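Local coordinates for protein glutaredoxin-2 (Vaccinia virus, PDB 2G2Q) that passes disulfides from a membrane-associated viral partner to viral substrate proteins, as a glutaredoxin needed for virion morphogenesis and virus replication, at residues Leu5-Lys10 and Val71-Tyr76. Numbering follows the deposited sequence.
Sequences LIIFGK and VSIFKY. With SO4 (sulfate ion), chain D.
Phe8 and Phe74 meet over one face of two antiparallel strands as diagonal neighbours from successive hydrogen-bonded pairs, Phe8 opposite Ser72 and Phe74 opposite Ile6. The CD2-CE2 side of Phe8 lies against the CD1-CE1 side of Phe74, with Phe8 CE2 3.8 Å from Phe74 CD1. The ring planes are inclined at 75° and the centroids stand 5.7 Å apart, so the rings cross obliquely. Beyond this pair, Phe74 takes the ring of Phe85 edge-to-face. On the same face, CD1 of Ile6 reaches CB of Tyr76 at 3.6 Å, the two side chains lying side by side.

The other face is largely aliphatic. Ile7 and Ile73 run alongside one another, CG1 to CG1 at 4.0 Å; in both, CG1 is anti to the carbonyl carbon (chi1 -58° and -57°). CG2 of Ile7 continues the row to CG2 of Val71 at 4.1 Å, while CD2 of Leu5 rests on CB and CG of Lys75. Val19 and Val23 of helix 14-24 and Leu107 and Ile111 of helix 104-113 cover this face. The lysine chain bends at chi3, and its NZ is hydrogen-bonded to the backbone oxygens of Ile111 and Ala114 and, at 3.0 Å, to O2 of a sulfate probably taken up from the crystallisation liquor.

Between the faces, Ile6 pairs reciprocally with Phe74 and Phe8 with Ser72. Ile6 N to Phe74 O measures 2.8 Å, and Phe8 N likewise donates to Ser72 O. With strand 30-36 parallel on the far edge of strand 3-9, strand 82-85 beyond strand 71-77, and helices packed on the largely aliphatic face, this antiparallel pairing forms the centre of the mixed sheet of the thioredoxin fold.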
loop_
_atom_site.group_PDB
_atom_site.type_symbol
_atom_site.label_atom_id
_atom_site.label_comp_id
_atom_site.label_asym_id
_atom_site.label_seq_id
_atom_site.Cartn_x
_atom_site.Cartn_y
_atom_site.Cartn_z
ATOM N N LEU A 5 11.024 -3.863 0.029
ATOM C CA LEU A 5 9.718 -3.220 0.112
ATOM C C LEU A 5 8.635 -4.297 0.183
ATOM O O LEU A 5 8.645 -5.242 -0.610
ATOM C CB LEU A 5 9.467 -2.283 -1.077
ATOM C CG LEU A 5 10.498 -1.146 -1.240
ATOM C CD1 LEU A 5 10.312 -0.309 -2.543
ATOM C CD2 LEU A 5 10.568 -0.258 0.008
ATOM N N ILE A 6 7.730 -4.154 1.153
ATOM C CA ILE A 6 6.605 -5.061 1.314
ATOM C C ILE A 6 5.339 -4.284 1.042
ATOM O O ILE A 6 5.001 -3.336 1.763
ATOM C CB ILE A 6 6.543 -5.705 2.732
ATOM C CG1 ILE A 6 7.797 -6.541 3.011
ATOM C CG2 ILE A 6 5.355 -6.612 2.869
ATOM C CD1 ILE A 6 8.743 -5.856 3.913
ATOM N N ILE A 7 4.656 -4.685 -0.022
ATOM C CA ILE A 7 3.420 -4.052 -0.452
ATOM C C ILE A 7 2.173 -4.894 -0.115
ATOM O O ILE A 7 2.045 -6.026 -0.562
ATOM C CB ILE A 7 3.472 -3.791 -1.960
ATOM C CG1 ILE A 7 4.692 -2.904 -2.276
ATOM C CG2 ILE A 7 2.157 -3.148 -2.450
ATOM C CD1 ILE A 7 5.118 -2.918 -3.736
ATOM N N PHE A 8 1.280 -4.312 0.682
ATOM C CA PHE A 8 -0.011 -4.892 1.012
ATOM C C PHE A 8 -1.099 -4.256 0.176
ATOM O O PHE A 8 -1.139 -3.042 0.023
ATOM C CB PHE A 8 -0.356 -4.613 2.485
ATOM C CG PHE A 8 0.421 -5.453 3.477
ATOM C CD1 PHE A 8 -0.189 -6.524 4.128
ATOM C CD2 PHE A 8 1.755 -5.162 3.772
ATOM C CE1 PHE A 8 0.531 -7.297 5.054
ATOM C CE2 PHE A 8 2.465 -5.929 4.678
ATOM C CZ PHE A 8 1.866 -6.996 5.318
ATOM N N GLY A 9 -2.005 -5.084 -0.339
ATOM C CA GLY A 9 -3.227 -4.622 -1.005
ATOM C C GLY A 9 -4.051 -5.813 -1.472
ATOM O O GLY A 9 -3.602 -6.941 -1.372
ATOM N N LYS A 10 -5.263 -5.568 -1.967
ATOM C CA LYS A 10 -6.038 -6.613 -2.643
ATOM C C LYS A 10 -5.381 -7.024 -3.948
ATOM O O LYS A 10 -4.899 -6.169 -4.703
ATOM C CB LYS A 10 -7.451 -6.148 -2.945
ATOM C CG LYS A 10 -8.457 -6.545 -1.889
ATOM C CD LYS A 10 -9.786 -5.838 -2.093
ATOM C CE LYS A 10 -10.487 -6.334 -3.317
ATOM N NZ LYS A 10 -11.842 -5.756 -3.358
ATOM N N VAL A 71 -3.760 0.337 0.282
ATOM C CA VAL A 71 -2.398 -0.039 -0.094
ATOM C C VAL A 71 -1.406 0.512 0.912
ATOM O O VAL A 71 -1.442 1.692 1.261
ATOM C CB VAL A 71 -2.049 0.323 -1.582
ATOM C CG1 VAL A 71 -2.295 1.821 -1.881
ATOM C CG2 VAL A 71 -0.625 -0.138 -1.955
ATOM N N SER A 72 -0.552 -0.368 1.408
ATOM C CA SER A 72 0.476 0.020 2.336
ATOM C C SER A 72 1.820 -0.561 1.930
ATOM O O SER A 72 1.913 -1.716 1.494
ATOM C CB SER A 72 0.108 -0.436 3.750
ATOM O OG SER A 72 -1.175 0.045 4.108
ATOM N N ILE A 73 2.855 0.251 2.105
ATOM C CA ILE A 73 4.228 -0.121 1.815
ATOM C C ILE A 73 5.118 -0.032 3.077
ATOM O O ILE A 73 5.142 0.978 3.782
ATOM C CB ILE A 73 4.802 0.736 0.675
ATOM C CG1 ILE A 73 3.924 0.614 -0.582
ATOM C CG2 ILE A 73 6.245 0.342 0.369
ATOM C CD1 ILE A 73 4.309 1.581 -1.712
ATOM N N PHE A 74 5.838 -1.112 3.336
ATOM C CA PHE A 74 6.828 -1.158 4.384
ATOM C C PHE A 74 8.203 -1.385 3.771
ATOM O O PHE A 74 8.347 -1.919 2.660
ATOM C CB PHE A 74 6.532 -2.291 5.371
ATOM C CG PHE A 74 5.245 -2.134 6.099
ATOM C CD1 PHE A 74 4.050 -2.581 5.536
ATOM C CD2 PHE A 74 5.215 -1.541 7.336
ATOM C CE1 PHE A 74 2.846 -2.420 6.202
ATOM C CE2 PHE A 74 4.021 -1.395 8.012
ATOM C CZ PHE A 74 2.830 -1.824 7.442
ATOM N N LYS A 75 9.214 -0.983 4.518
ATOM C CA LYS A 75 10.583 -1.088 4.071
ATOM C C LYS A 75 11.274 -1.917 5.142
ATOM O O LYS A 75 11.331 -1.515 6.307
ATOM C CB LYS A 75 11.190 0.317 3.903
ATOM C CG LYS A 75 12.619 0.331 3.388
ATOM C CD LYS A 75 13.120 1.743 3.046
ATOM C CE LYS A 75 13.390 2.597 4.287
ATOM N NZ LYS A 75 13.805 3.985 3.900
ATOM N N TYR A 76 11.745 -3.100 4.758
ATOM C CA TYR A 76 12.439 -3.991 5.685
ATOM C C TYR A 76 13.930 -4.084 5.359
ATOM O O TYR A 76 14.320 -4.315 4.198
ATOM C CB TYR A 76 11.821 -5.407 5.675
ATOM C CG TYR A 76 12.473 -6.330 6.679
ATOM C CD1 TYR A 76 12.441 -6.033 8.043
ATOM C CD2 TYR A 76 13.146 -7.484 6.273
ATOM C CE1 TYR A 76 13.022 -6.866 8.979
ATOM C CE2 TYR A 76 13.747 -8.335 7.212
ATOM C CZ TYR A 76 13.686 -8.006 8.567
ATOM O OH TYR A 76 14.291 -8.816 9.529
HETATM S S SO4 D . 16.931 2.605 2.215
HETATM O O1 SO4 D . 16.741 2.331 3.632
HETATM O O2 SO4 D . 15.732 3.234 1.662
HETATM O O3 SO4 D . 18.067 3.520 2.085
HETATM O O4 SO4 D . 17.216 1.360 1.504
#